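PDB 3I44: aldehyde dehydrogenase from Bartonella henselae, which probably oxidises aldehydes to the corresponding carboxylic acids, using a nicotinamide adenine dinucleotide coenzyme as hydride acceptor. Local coordinates for residues R133-A138 and V178-I183; V193-E198 and A229-Y234; F280-I285 and R440-R445; Q355-S360 and F400-F405. The protein carries 1 engineered substitution. All coordinates share one frame; numbering follows the deposited sequence.

Contact 1: residues R133-A138 and V178-I183; sequences RNFIKA and VTLKVI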
loop_
_atom_site.group_PDB
_atom_site.type_symbol
_atom_site.label_atom_id
_atom_site.label_comp_id
_atom_site.label_asym_id
_atom_site.label_seq_id
_atom_site.Cartn_x
_atom_site.Cartn_y
_atom_site.Cartn_z
ATOM N N ARG A 133 16.782 19.190 2.207
ATOM C CA ARG A 133 16.283 20.474 1.680
ATOM C C ARG A 133 14.986 20.319 0.889
ATOM O O ARG A 133 14.125 21.202 0.941
ATOM C CB ARG A 133 17.337 21.167 0.790
ATOM C CG ARG A 133 18.619 21.553 1.534
ATOM C CD ARG A 133 19.562 22.447 0.691
ATOM N NE ARG A 133 19.637 21.979 -0.682
ATOM C CZ ARG A 133 20.566 21.157 -1.127
ATOM N NH1 ARG A 133 21.524 20.735 -0.308
ATOM N NH2 ARG A 133 20.510 20.740 -2.384
ATOM N N ASN A 134 14.880 19.238 0.123
ATOM C CA ASN A 134 13.684 19.016 -0.660
ATOM C C ASN A 134 12.448 18.673 0.217
ATOM O O ASN A 134 11.314 19.059 -0.119
ATOM C CB ASN A 134 13.933 18.005 -1.759
ATOM C CG ASN A 134 14.750 18.591 -2.921
ATOM O OD1 ASN A 134 14.549 19.721 -3.335
ATOM N ND2 ASN A 134 15.636 17.795 -3.463
ATOM N N PHE A 135 12.676 17.997 1.346
ATOM C CA PHE A 135 11.611 17.782 2.336
ATOM C C PHE A 135 11.188 19.120 2.981
ATOM O O PHE A 135 10.019 19.385 3.144
ATOM C CB PHE A 135 12.058 16.803 3.438
ATOM C CG PHE A 135 12.091 15.358 2.974
ATOM C CD1 PHE A 135 10.951 14.758 2.464
ATOM C CD2 PHE A 135 13.243 14.634 3.017
ATOM C CE1 PHE A 135 10.974 13.447 2.057
ATOM C CE2 PHE A 135 13.270 13.326 2.583
ATOM C CZ PHE A 135 12.147 12.733 2.106
ATOM N N ILE A 136 12.160 19.945 3.337
ATOM C CA ILE A 136 11.880 21.281 3.858
ATOM C C ILE A 136 10.993 22.089 2.917
ATOM O O ILE A 136 9.959 22.600 3.356
ATOM C CB ILE A 136 13.178 22.036 4.174
ATOM C CG1 ILE A 136 13.791 21.477 5.461
ATOM C CG2 ILE A 136 12.922 23.552 4.298
ATOM C CD1 ILE A 136 15.240 21.873 5.650
ATOM N N LYS A 137 11.385 22.200 1.649
ATOM C CA LYS A 137 10.575 22.879 0.654
ATOM C C LYS A 137 9.169 22.281 0.566
ATOM O O LYS A 137 8.176 23.030 0.587
ATOM C CB LYS A 137 11.232 22.885 -0.727
ATOM C CG LYS A 137 10.311 23.522 -1.818
ATOM C CD LYS A 137 11.008 23.706 -3.157
ATOM C CE LYS A 137 10.066 24.406 -4.170
ATOM N NZ LYS A 137 10.468 24.008 -5.567
ATOM N N ALA A 138 9.081 20.950 0.461
ATOM C CA ALA A 138 7.776 20.278 0.390
ATOM C C ALA A 138 6.935 20.582 1.636
ATOM O O ALA A 138 5.773 20.904 1.515
ATOM C CB ALA A 138 7.923 18.736 0.189
ATOM N N VAL A 178 18.781 6.682 4.374
ATOM C CA VAL A 178 18.404 7.072 5.728
ATOM C C VAL A 178 17.648 8.409 5.744
ATOM O O VAL A 178 16.600 8.510 6.381
ATOM C CB VAL A 178 19.633 7.147 6.679
ATOM C CG1 VAL A 178 19.286 7.846 7.982
ATOM C CG2 VAL A 178 20.194 5.736 6.925
ATOM N N THR A 179 18.147 9.418 5.035
ATOM C CA THR A 179 17.473 10.715 5.011
ATOM C C THR A 179 16.093 10.639 4.376
ATOM O O THR A 179 15.173 11.259 4.869
ATOM C CB THR A 179 18.315 11.835 4.340
ATOM O OG1 THR A 179 18.625 11.497 2.983
ATOM C CG2 THR A 179 19.592 12.080 5.095
ATOM N N LEU A 180 15.951 9.852 3.318
ATOM C CA LEU A 180 14.645 9.617 2.689
ATOM C C LEU A 180 13.603 9.021 3.641
ATOM O O LEU A 180 12.420 9.178 3.390
ATOM C CB LEU A 180 14.768 8.738 1.452
ATOM C CG LEU A 180 15.261 9.458 0.185
ATOM C CD1 LEU A 180 15.482 8.407 -0.933
ATOM C CD2 LEU A 180 14.363 10.657 -0.294
ATOM N N LYS A 181 14.021 8.359 4.718
ATOM C CA LYS A 181 13.075 7.769 5.630
ATOM C C LYS A 181 12.905 8.563 6.910
ATOM O O LYS A 181 11.796 8.780 7.320
ATOM C CB LYS A 181 13.482 6.333 5.959
ATOM C CG LYS A 181 13.463 5.429 4.721
ATOM C CD LYS A 181 13.723 3.975 5.129
ATOM C CE LYS A 181 14.032 3.130 3.921
ATOM N NZ LYS A 181 12.836 2.953 3.005
ATOM N N VAL A 182 13.995 8.991 7.537
ATOM C CA VAL A 182 13.902 9.573 8.875
ATOM C C VAL A 182 13.293 10.986 8.837
ATOM O O VAL A 182 12.527 11.352 9.711
ATOM C CB VAL A 182 15.280 9.649 9.553
ATOM C CG1 VAL A 182 15.203 10.476 10.816
ATOM C CG2 VAL A 182 15.817 8.225 9.837
ATOM N N ILE A 183 13.676 11.788 7.847
ATOM C CA ILE A 183 13.194 13.165 7.746
ATOM C C ILE A 183 11.684 13.249 7.535
ATOM O O ILE A 183 11.045 13.985 8.243
ATOM C CB ILE A 183 13.979 13.987 6.681
ATOM C CG1 ILE A 183 15.469 14.006 7.030
ATOM C CG2 ILE A 183 13.400 15.397 6.533
ATOM C CD1 ILE A 183 15.858 14.652 8.412
#
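Phe135 carries the contact from helix 133-138, and its ring lies against Thr179, Leu180 and Ile183 of helix 178-183. Different parts of the ring have different partners. The near side, at CD2, is 3.6 Å from the CG2 methyl of Ile183, and the same methyl also sits 3.7 Å from Phe135 CB. Further out, Phe135 CE2 approaches the backbone oxygen Thr179 O at 3.6 Å, and Phe135 CZ touches the CD2 methyl of Leu180 at 3.9 Å. Ile183 presents this methyl because CG2 is the branch set anti to its backbone N, with CG1 beside the N and anti to the carbonyl carbon (chi1 -59°), so its longer arm leads away from the ring. Leu180 starts out pointing away from helix 133-138, yet its CD2 end returns to the ring tip, the two side chains crossing at about a right angle.

This dense patch contrasts with the wide spacing of the backbones: the short axes come no closer than 10.7 Å, at an angle of 33° between their directions, so a single aromatic side chain spans most of the gap. The far side of helix 133-138 has a different environment, with Arg133 and Lys137 exposed, while Ile136 packs on Leu88 and Val91 of helix 84-100. Thr179 turns its hydroxyl back to Met175 O in its own helix. The buried ring thus packs helix 117-141 against helix 174-188, consistent with the helical layer flanking the sheet of the Rossmann-like coenzyme domain in aldehyde dehydrogenases.

Contact 2: residues V193-E198 and A229-Y234; sequences VLKPSE and ANVGSY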
loop_
_atom_site.group_PDB
_atom_site.type_symbol
_atom_site.label_atom_id
_atom_site.label_comp_id
_atom_site.label_asym_id
_atom_site.label_seq_id
_atom_site.Cartn_x
_atom_site.Cartn_y
_atom_site.Cartn_z
ATOM N N VAL A 193 12.084 3.461 14.903
ATOM C CA VAL A 193 13.261 2.646 15.141
ATOM C C VAL A 193 13.903 2.345 13.796
ATOM O O VAL A 193 13.269 1.776 12.897
ATOM C CB VAL A 193 12.954 1.340 15.886
ATOM C CG1 VAL A 193 14.268 0.512 16.101
ATOM C CG2 VAL A 193 12.294 1.657 17.229
ATOM N N LEU A 194 15.156 2.771 13.660
ATOM C CA LEU A 194 15.977 2.511 12.483
ATOM C C LEU A 194 16.933 1.342 12.762
ATOM O O LEU A 194 17.622 1.322 13.803
ATOM C CB LEU A 194 16.782 3.753 12.116
ATOM C CG LEU A 194 17.890 3.604 11.044
ATOM C CD1 LEU A 194 17.296 3.260 9.701
ATOM C CD2 LEU A 194 18.772 4.854 10.956
ATOM N N LYS A 195 16.939 0.367 11.862
ATOM C CA LYS A 195 17.999 -0.657 11.828
ATOM C C LYS A 195 18.792 -0.481 10.550
ATOM O O LYS A 195 18.305 -0.834 9.466
ATOM C CB LYS A 195 17.417 -2.078 11.868
ATOM C CG LYS A 195 18.510 -3.169 11.961
ATOM C CD LYS A 195 18.098 -4.495 11.342
ATOM C CE LYS A 195 18.301 -4.491 9.837
ATOM N NZ LYS A 195 19.731 -4.320 9.431
ATOM N N PRO A 196 20.031 0.049 10.654
ATOM C CA PRO A 196 20.737 0.194 9.381
ATOM C C PRO A 196 21.390 -1.109 8.944
ATOM O O PRO A 196 21.226 -2.129 9.619
ATOM C CB PRO A 196 21.791 1.254 9.692
ATOM C CG PRO A 196 22.031 1.100 11.131
ATOM C CD PRO A 196 20.713 0.791 11.725
ATOM N N SER A 197 22.114 -1.075 7.823
ATOM C CA SER A 197 22.770 -2.266 7.322
ATOM C C SER A 197 23.942 -2.627 8.213
ATOM O O SER A 197 24.734 -1.770 8.588
ATOM C CB SER A 197 23.237 -2.061 5.906
ATOM O OG SER A 197 24.072 -3.143 5.514
ATOM N N GLU A 198 24.045 -3.902 8.547
ATOM C CA GLU A 198 25.084 -4.358 9.462
ATOM C C GLU A 198 26.452 -4.376 8.771
ATOM O O GLU A 198 27.470 -4.354 9.441
ATOM C CB GLU A 198 24.737 -5.730 10.091
ATOM C CG GLU A 198 24.804 -6.920 9.143
ATOM C CD GLU A 198 23.541 -7.158 8.336
ATOM O OE1 GLU A 198 22.683 -6.249 8.175
ATOM O OE2 GLU A 198 23.416 -8.284 7.843
ATOM N N ALA A 229 17.455 -11.363 9.322
ATOM C CA ALA A 229 16.747 -12.588 9.705
ATOM C C ALA A 229 16.220 -12.509 11.128
ATOM O O ALA A 229 15.184 -13.081 11.443
ATOM C CB ALA A 229 17.668 -13.803 9.539
ATOM N N ASN A 230 16.919 -11.793 11.995
ATOM C CA ASN A 230 16.451 -11.636 13.357
ATOM C C ASN A 230 15.777 -10.278 13.564
ATOM O O ASN A 230 14.567 -10.229 13.573
ATOM C CB ASN A 230 17.577 -11.875 14.356
ATOM C CG ASN A 230 17.076 -11.908 15.814
ATOM O OD1 ASN A 230 15.917 -12.232 16.086
ATOM N ND2 ASN A 230 17.951 -11.569 16.740
ATOM N N VAL A 231 16.532 -9.185 13.695
ATOM C CA VAL A 231 15.932 -7.888 14.053
ATOM C C VAL A 231 15.020 -7.309 12.973
ATOM O O VAL A 231 13.959 -6.795 13.293
ATOM C CB VAL A 231 16.996 -6.823 14.446
ATOM C CG1 VAL A 231 16.347 -5.436 14.604
ATOM C CG2 VAL A 231 17.717 -7.267 15.737
ATOM N N GLY A 232 15.414 -7.393 11.707
ATOM C CA GLY A 232 14.595 -6.854 10.608
ATOM C C GLY A 232 13.228 -7.506 10.527
ATOM O O GLY A 232 12.192 -6.824 10.453
ATOM N N SER A 233 13.222 -8.835 10.560
ATOM C CA SER A 233 11.983 -9.609 10.575
ATOM C C SER A 233 11.155 -9.354 11.828
ATOM O O SER A 233 9.937 -9.276 11.744
ATOM C CB SER A 233 12.254 -11.111 10.474
ATOM O OG SER A 233 13.176 -11.341 9.436
ATOM N N TYR A 234 11.817 -9.244 12.975
ATOM C CA TYR A 234 11.125 -8.980 14.227
ATOM C C TYR A 234 10.412 -7.591 14.240
ATOM O O TYR A 234 9.264 -7.459 14.690
ATOM C CB TYR A 234 12.126 -9.087 15.391
ATOM C CG TYR A 234 11.471 -8.953 16.743
ATOM C CD1 TYR A 234 10.619 -9.956 17.235
ATOM C CD2 TYR A 234 11.667 -7.815 17.516
ATOM C CE1 TYR A 234 10.007 -9.826 18.501
ATOM C CE2 TYR A 234 11.066 -7.663 18.772
ATOM C CZ TYR A 234 10.235 -8.669 19.258
ATOM O OH TYR A 234 9.648 -8.520 20.506
#
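Lys195 leaves the end of strand 191-195 toward Val231 and Gly232 of helix 228-237, and its aliphatic stem makes the whole contact. Lys195 CB stands back, 4.5 Å from Val231 CG1. With CG anti to the backbone N (chi1 -175°), the chain runs out beside the helix: Lys195 CG lies 4.1 Å from Val231 CG1, and Lys195 CD closes to 3.8 Å from that methyl. Lys195 CD also lies 4.0 Å from the backbone nitrogen Gly232 N. Bends at chi3 and chi4 then turn CE and the ammonium back toward its own segment. Lys195 NZ donates to Pro196 O at 2.7 Å from above the carbonyl plane, 43° out of it. The ammonium also bonds to Gly226 O, and Lys195 NZ makes a long salt bridge of 3.7 Å to Glu198 OE1.

The Lys-Pro-Ser-Glu sequence recurs in this family, where in relatives it lies beside the adenosine end of the cofactor; the same role here is only probable. In the fold, strand 191-195 runs parallel between strands 156-168 and 221-223, and helix 228-237, which follows strand 221-223, covers Lys195, while Tyr234 reaches on to helix 62-79.

Contact 3: residues F280-I285 and R440-R445; sequences FADADI and RSKCRR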
loop_
_atom_site.group_PDB
_atom_site.type_symbol
_atom_site.label_atom_id
_atom_site.label_comp_id
_atom_site.label_asym_id
_atom_site.label_seq_id
_atom_site.Cartn_x
_atom_site.Cartn_y
_atom_site.Cartn_z
ATOM N N PHE A 280 18.793 5.097 -29.291
ATOM C CA PHE A 280 18.532 5.152 -30.715
ATOM C C PHE A 280 19.725 5.734 -31.455
ATOM O O PHE A 280 20.552 6.425 -30.866
ATOM C CB PHE A 280 17.280 5.981 -31.001
ATOM C CG PHE A 280 16.008 5.282 -30.655
ATOM C CD1 PHE A 280 15.402 4.425 -31.572
ATOM C CD2 PHE A 280 15.422 5.446 -29.401
ATOM C CE1 PHE A 280 14.239 3.779 -31.266
ATOM C CE2 PHE A 280 14.254 4.777 -29.076
ATOM C CZ PHE A 280 13.646 3.956 -30.012
ATOM N N ALA A 281 19.795 5.434 -32.760
ATOM C CA ALA A 281 20.850 5.973 -33.649
ATOM C C ALA A 281 20.906 7.518 -33.647
ATOM O O ALA A 281 21.946 8.124 -33.915
ATOM C CB ALA A 281 20.673 5.426 -35.096
ATOM N N ASP A 282 19.777 8.149 -33.362
ATOM C CA ASP A 282 19.701 9.603 -33.378
ATOM C C ASP A 282 19.891 10.218 -31.999
ATOM O O ASP A 282 19.572 11.394 -31.805
ATOM C CB ASP A 282 18.405 10.086 -34.054
ATOM C CG ASP A 282 17.094 9.687 -33.288
ATOM O OD1 ASP A 282 17.150 9.184 -32.143
ATOM O OD2 ASP A 282 16.000 9.903 -33.864
ATOM N N ALA A 283 20.448 9.450 -31.051
ATOM C CA ALA A 283 20.767 9.984 -29.726
ATOM C C ALA A 283 21.874 11.040 -29.839
ATOM O O ALA A 283 22.646 11.028 -30.785
ATOM C CB ALA A 283 21.161 8.856 -28.739
ATOM N N ASP A 284 21.926 11.957 -28.875
ATOM C CA ASP A 284 22.950 12.980 -28.834
ATOM C C ASP A 284 24.345 12.339 -28.734
ATOM O O ASP A 284 24.493 11.171 -28.312
ATOM C CB ASP A 284 22.705 13.957 -27.675
ATOM C CG ASP A 284 22.840 13.287 -26.298
ATOM O OD1 ASP A 284 21.899 12.579 -25.900
ATOM O OD2 ASP A 284 23.893 13.428 -25.636
ATOM N N ILE A 285 25.359 13.120 -29.112
ATOM C CA ILE A 285 26.747 12.615 -29.255
ATOM C C ILE A 285 27.188 11.796 -28.034
ATOM O O ILE A 285 27.745 10.725 -28.170
ATOM C CB ILE A 285 27.772 13.772 -29.443
ATOM C CG1 ILE A 285 27.629 14.434 -30.817
ATOM C CG2 ILE A 285 29.218 13.286 -29.252
ATOM C CD1 ILE A 285 28.192 15.902 -30.828
ATOM N N ARG A 440 11.845 13.933 -30.184
ATOM C CA ARG A 440 11.013 14.142 -28.986
ATOM C C ARG A 440 9.745 13.285 -29.020
ATOM O O ARG A 440 9.385 12.649 -27.993
ATOM C CB ARG A 440 10.619 15.591 -28.870
ATOM C CG ARG A 440 9.988 15.950 -27.531
ATOM C CD ARG A 440 9.858 17.436 -27.462
ATOM N NE ARG A 440 9.345 17.861 -26.176
ATOM C CZ ARG A 440 9.212 19.136 -25.812
ATOM N NH1 ARG A 440 9.562 20.119 -26.627
ATOM N NH2 ARG A 440 8.748 19.427 -24.618
ATOM N N SER A 441 9.126 13.205 -30.216
ATOM C CA SER A 441 7.991 12.323 -30.437
ATOM C C SER A 441 8.298 10.881 -30.144
ATOM O O SER A 441 7.482 10.179 -29.542
ATOM C CB SER A 441 7.472 12.415 -31.870
ATOM O OG SER A 441 6.925 13.701 -32.057
ATOM N N LYS A 442 9.438 10.421 -30.630
ATOM C CA LYS A 442 9.847 9.048 -30.378
ATOM C C LYS A 442 10.122 8.824 -28.855
ATOM O O LYS A 442 9.706 7.836 -28.251
ATOM C CB LYS A 442 11.049 8.710 -31.267
ATOM C CG LYS A 442 11.367 7.227 -31.293
ATOM C CD LYS A 442 12.180 6.829 -32.519
ATOM C CE LYS A 442 13.578 7.451 -32.470
ATOM N NZ LYS A 442 14.162 7.238 -33.792
ATOM N N CYS A 443 10.776 9.776 -28.226
ATOM C CA CYS A 443 10.962 9.726 -26.778
ATOM C C CYS A 443 9.626 9.554 -26.055
ATOM O O CYS A 443 9.519 8.751 -25.131
ATOM C CB CYS A 443 11.689 10.973 -26.255
ATOM S SG CYS A 443 13.430 11.044 -26.684
ATOM N N ARG A 444 8.613 10.296 -26.491
ATOM C CA ARG A 444 7.319 10.262 -25.846
ATOM C C ARG A 444 6.623 8.929 -26.040
ATOM O O ARG A 444 6.107 8.377 -25.073
ATOM C CB ARG A 444 6.432 11.397 -26.346
ATOM C CG ARG A 444 6.838 12.725 -25.805
ATOM C CD ARG A 444 6.027 13.827 -26.445
ATOM N NE ARG A 444 6.272 15.109 -25.806
ATOM C CZ ARG A 444 5.550 16.201 -26.035
ATOM N NH1 ARG A 444 4.562 16.176 -26.915
ATOM N NH2 ARG A 444 5.811 17.317 -25.385
ATOM N N ARG A 445 6.601 8.423 -27.267
ATOM C CA ARG A 445 6.023 7.099 -27.546
ATOM C C ARG A 445 6.640 6.002 -26.682
ATOM O O ARG A 445 5.920 5.191 -26.096
ATOM C CB ARG A 445 6.227 6.661 -29.001
ATOM C CG ARG A 445 5.492 7.424 -30.036
ATOM C CD ARG A 445 5.467 6.642 -31.394
ATOM N NE ARG A 445 6.799 6.570 -32.020
ATOM C CZ ARG A 445 7.348 7.521 -32.776
ATOM N NH1 ARG A 445 6.725 8.660 -33.010
ATOM N NH2 ARG A 445 8.553 7.342 -33.273
#
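Lys442 lies over one face of the Phe280 ring and forms a salt bridge with Asp282; together these join the start of helix 440-449 to a type I beta turn, Phe280 to Ala283. The turn follows strand 276-279 and the helix follows strand 432-436, neighbouring parallel strands of the mixed sheet of the alpha/beta catalytic domain. The ring contact is a CH-pi interaction: Lys442 CE stands 3.8 Å from the centroid of the Phe280 ring, 17° off the normal, and comes to 3.6 Å from Phe280 CD1. Nearer the backbone of the lysine, Lys442 CD passes CE1 of Phe280 at 3.9 Å. A bend at chi3 (67°) in the otherwise extended lysine carries CE over the ring and NZ onward to the acid.

In the next shell, Phe414 meets the Phe280 ring edge-to-face, and a backbone bond ties Phe280 to Gln436. Ala283 N to Phe280 O, 3.0 Å, closes the type I turn that carries both Phe280 and Asp282. On the helix, the guanidinium of Arg445, bound to Glu417, lays one face over Lys442 CA. Further out, Arg440 and Arg444 form salt bridges with the terminal carboxylate of Trp497 of the second subunit. The Asp282 carboxylate is shared: Ser437 OG hydrogen-bonds to OD1, while Lys442 NZ reaches Asp282 OD2 at 3.2 Å from 47° out of the carboxylate plane.

Contact 4: residues Q355-S360 and F400-F405; sequences QDLIQS and FREEIF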
loop_
_atom_site.group_PDB
_atom_site.type_symbol
_atom_site.label_atom_id
_atom_site.label_comp_id
_atom_site.label_asym_id
_atom_site.label_seq_id
_atom_site.Cartn_x
_atom_site.Cartn_y
_atom_site.Cartn_z
ATOM N N GLN A 355 31.133 -12.332 -9.361
ATOM C CA GLN A 355 32.028 -13.235 -10.124
ATOM C C GLN A 355 31.240 -14.369 -10.751
ATOM O O GLN A 355 31.454 -14.726 -11.920
ATOM C CB GLN A 355 33.141 -13.806 -9.244
ATOM C CG GLN A 355 34.102 -12.773 -8.698
ATOM C CD GLN A 355 34.818 -12.043 -9.807
ATOM O OE1 GLN A 355 35.396 -12.673 -10.669
ATOM N NE2 GLN A 355 34.770 -10.705 -9.799
ATOM N N ASP A 356 30.313 -14.935 -9.979
ATOM C CA ASP A 356 29.494 -16.049 -10.480
ATOM C C ASP A 356 28.653 -15.601 -11.679
ATOM O O ASP A 356 28.504 -16.330 -12.687
ATOM C CB ASP A 356 28.593 -16.567 -9.355
ATOM C CG ASP A 356 27.705 -17.707 -9.810
ATOM O OD1 ASP A 356 28.252 -18.787 -10.174
ATOM O OD2 ASP A 356 26.464 -17.523 -9.795
ATOM N N LEU A 357 28.117 -14.385 -11.591
ATOM C CA LEU A 357 27.244 -13.884 -12.659
ATOM C C LEU A 357 28.079 -13.564 -13.898
ATOM O O LEU A 357 27.660 -13.871 -15.021
ATOM C CB LEU A 357 26.381 -12.685 -12.160
ATOM C CG LEU A 357 25.014 -13.106 -11.529
ATOM C CD1 LEU A 357 24.430 -12.047 -10.597
ATOM C CD2 LEU A 357 23.976 -13.488 -12.603
ATOM N N ILE A 358 29.268 -12.985 -13.700
ATOM C CA ILE A 358 30.203 -12.743 -14.828
ATOM C C ILE A 358 30.557 -14.088 -15.533
ATOM O O ILE A 358 30.387 -14.246 -16.754
ATOM C CB ILE A 358 31.468 -12.010 -14.367
ATOM C CG1 ILE A 358 31.150 -10.540 -14.055
ATOM C CG2 ILE A 358 32.545 -12.027 -15.450
ATOM C CD1 ILE A 358 32.237 -9.834 -13.283
ATOM N N GLN A 359 30.992 -15.065 -14.744
ATOM C CA GLN A 359 31.270 -16.406 -15.270
ATOM C C GLN A 359 30.057 -16.976 -16.031
ATOM O O GLN A 359 30.221 -17.521 -17.138
ATOM C CB GLN A 359 31.735 -17.352 -14.150
ATOM C CG GLN A 359 32.291 -18.681 -14.671
ATOM C CD GLN A 359 33.519 -18.479 -15.545
ATOM O OE1 GLN A 359 34.514 -17.909 -15.106
ATOM N NE2 GLN A 359 33.442 -18.914 -16.788
ATOM N N SER A 360 28.843 -16.783 -15.498
ATOM C CA SER A 360 27.613 -17.219 -16.191
ATOM C C SER A 360 27.459 -16.595 -17.580
ATOM O O SER A 360 26.950 -17.251 -18.540
ATOM C CB SER A 360 26.347 -16.936 -15.361
ATOM O OG SER A 360 25.802 -15.626 -15.576
ATOM N N PHE A 400 21.110 -10.904 -18.175
ATOM C CA PHE A 400 19.971 -10.109 -18.619
ATOM C C PHE A 400 18.904 -10.001 -17.521
ATOM O O PHE A 400 18.280 -8.959 -17.368
ATOM C CB PHE A 400 19.376 -10.719 -19.874
ATOM C CG PHE A 400 18.276 -9.897 -20.530
ATOM C CD1 PHE A 400 18.581 -8.935 -21.475
ATOM C CD2 PHE A 400 16.930 -10.137 -20.245
ATOM C CE1 PHE A 400 17.591 -8.224 -22.105
ATOM C CE2 PHE A 400 15.929 -9.410 -20.873
ATOM C CZ PHE A 400 16.266 -8.463 -21.824
ATOM N N ARG A 401 18.723 -11.063 -16.726
ATOM C CA ARG A 401 17.561 -11.141 -15.827
ATOM C C ARG A 401 17.839 -10.732 -14.412
ATOM O O ARG A 401 16.957 -10.191 -13.745
ATOM C CB ARG A 401 16.975 -12.546 -15.787
ATOM C CG ARG A 401 16.616 -13.077 -17.111
ATOM C CD ARG A 401 15.261 -13.731 -17.073
ATOM N NE ARG A 401 14.708 -13.634 -18.408
ATOM C CZ ARG A 401 13.705 -12.850 -18.798
ATOM N NH1 ARG A 401 13.010 -12.077 -17.955
ATOM N NH2 ARG A 401 13.367 -12.899 -20.072
ATOM N N GLU A 402 19.041 -10.999 -13.937
ATOM C CA GLU A 402 19.326 -10.850 -12.519
ATOM C C GLU A 402 20.037 -9.566 -12.267
ATOM O O GLU A 402 20.895 -9.145 -13.060
ATOM C CB GLU A 402 20.164 -12.019 -11.987
ATOM C CG GLU A 402 19.396 -13.317 -11.903
ATOM C CD GLU A 402 20.273 -14.514 -11.563
ATOM O OE1 GLU A 402 21.172 -14.419 -10.702
ATOM O OE2 GLU A 402 20.040 -15.567 -12.167
ATOM N N GLU A 403 19.719 -8.949 -11.138
ATOM C CA GLU A 403 20.398 -7.729 -10.756
ATOM C C GLU A 403 21.788 -8.132 -10.291
ATOM O O GLU A 403 21.896 -8.912 -9.384
ATOM C CB GLU A 403 19.659 -7.015 -9.638
ATOM C CG GLU A 403 20.279 -5.683 -9.303
ATOM C CD GLU A 403 19.479 -4.917 -8.270
ATOM O OE1 GLU A 403 19.024 -5.556 -7.295
ATOM O OE2 GLU A 403 19.335 -3.682 -8.427
ATOM N N ILE A 404 22.842 -7.561 -10.881
ATOM C CA ILE A 404 24.215 -7.971 -10.616
ATOM C C ILE A 404 24.849 -7.139 -9.508
ATOM O O ILE A 404 25.587 -7.683 -8.678
ATOM C CB ILE A 404 25.066 -7.893 -11.885
ATOM C CG1 ILE A 404 24.482 -8.799 -12.974
ATOM C CG2 ILE A 404 26.575 -8.220 -11.591
ATOM C CD1 ILE A 404 25.046 -8.546 -14.410
ATOM N N PHE A 405 24.568 -5.828 -9.471
ATOM C CA PHE A 405 25.134 -4.958 -8.440
ATOM C C PHE A 405 26.674 -4.890 -8.460
ATOM O O PHE A 405 27.309 -4.756 -7.431
ATOM C CB PHE A 405 24.604 -5.349 -7.033
ATOM C CG PHE A 405 23.739 -4.285 -6.399
ATOM C CD1 PHE A 405 24.087 -3.726 -5.197
ATOM C CD2 PHE A 405 22.602 -3.821 -7.045
ATOM C CE1 PHE A 405 23.290 -2.721 -4.611
ATOM C CE2 PHE A 405 21.801 -2.833 -6.471
ATOM C CZ PHE A 405 22.156 -2.277 -5.255
#
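Leu357 takes chi1 -89° and chi2 158°, and these torsions turn its methyls toward the chain leaving helix 398-401: CD2 meets Glu402, while CD1 meets Ile404 and also Glu402 OE1. Glu402 answers from an extended side chain whose CG lies beside the backbone N (chi1 -71°), which brings the carboxylate alongside the leucine. Leu357 CD2 is 3.5 Å from Glu402 OE1 and 4.0 Å from Glu402 CD, an apolar group resting against a carboxylate without any bond between them. The other branch makes the hydrophobic touch: Leu357 CD1 to Ile404 CG1, 4.0 Å. The backbone of the loop also comes near, Glu403 O standing 4.2 Å from Leu357 CD1.

The charge on Glu402 is accounted for elsewhere. Arg398 forms salt bridges with both Glu402 OE1 and Asp356 OD2, whose carboxylate oxygens are 6.2 Å apart; the shared arginine probably eases the repulsion between the two acids and fixes the Glu402 carboxylate beside the leucine. On the helix side, Ser360 OG returns a 2.6 Å hydrogen bond to Leu357 O.

Glu402 is the first residue to leave helical geometry, and the Glu-Glu-Ile-Phe sequence that begins there is a family signature, which in relatives lies near the nicotinamide end of the cofactor. Here it runs as a loop from helix 398-401 to strand 408-414, a strand of the catalytic-domain sheet, packed against helix 348-363: Ile404 also packs on Ile354 of that helix and Ile399 of the short one, while Ile358 reaches Val408 of the strand.

From the N terminus, contact 1 comes first, closing a loop of 39 residues between helices 117-141 and 174-188. Contact 2 follows in series, with 30 residues between its segments, and the two pairs touch where Val178 CG1 meets Leu194 CD2 at 4.2 Å; both belong to the coenzyme-domain part of the chain. Contact 3 then opens a much longer loop, 154 residues, whose ends tie the turn after strand 276-279 to helix 440-449 in the catalytic domain. Contact 4 is nested inside it, linking helix 348-363 to the approach to strand 408-414. No two contacts interleave, and contacts 2 and 3 stand farthest apart, with centres about 44 Å from each other.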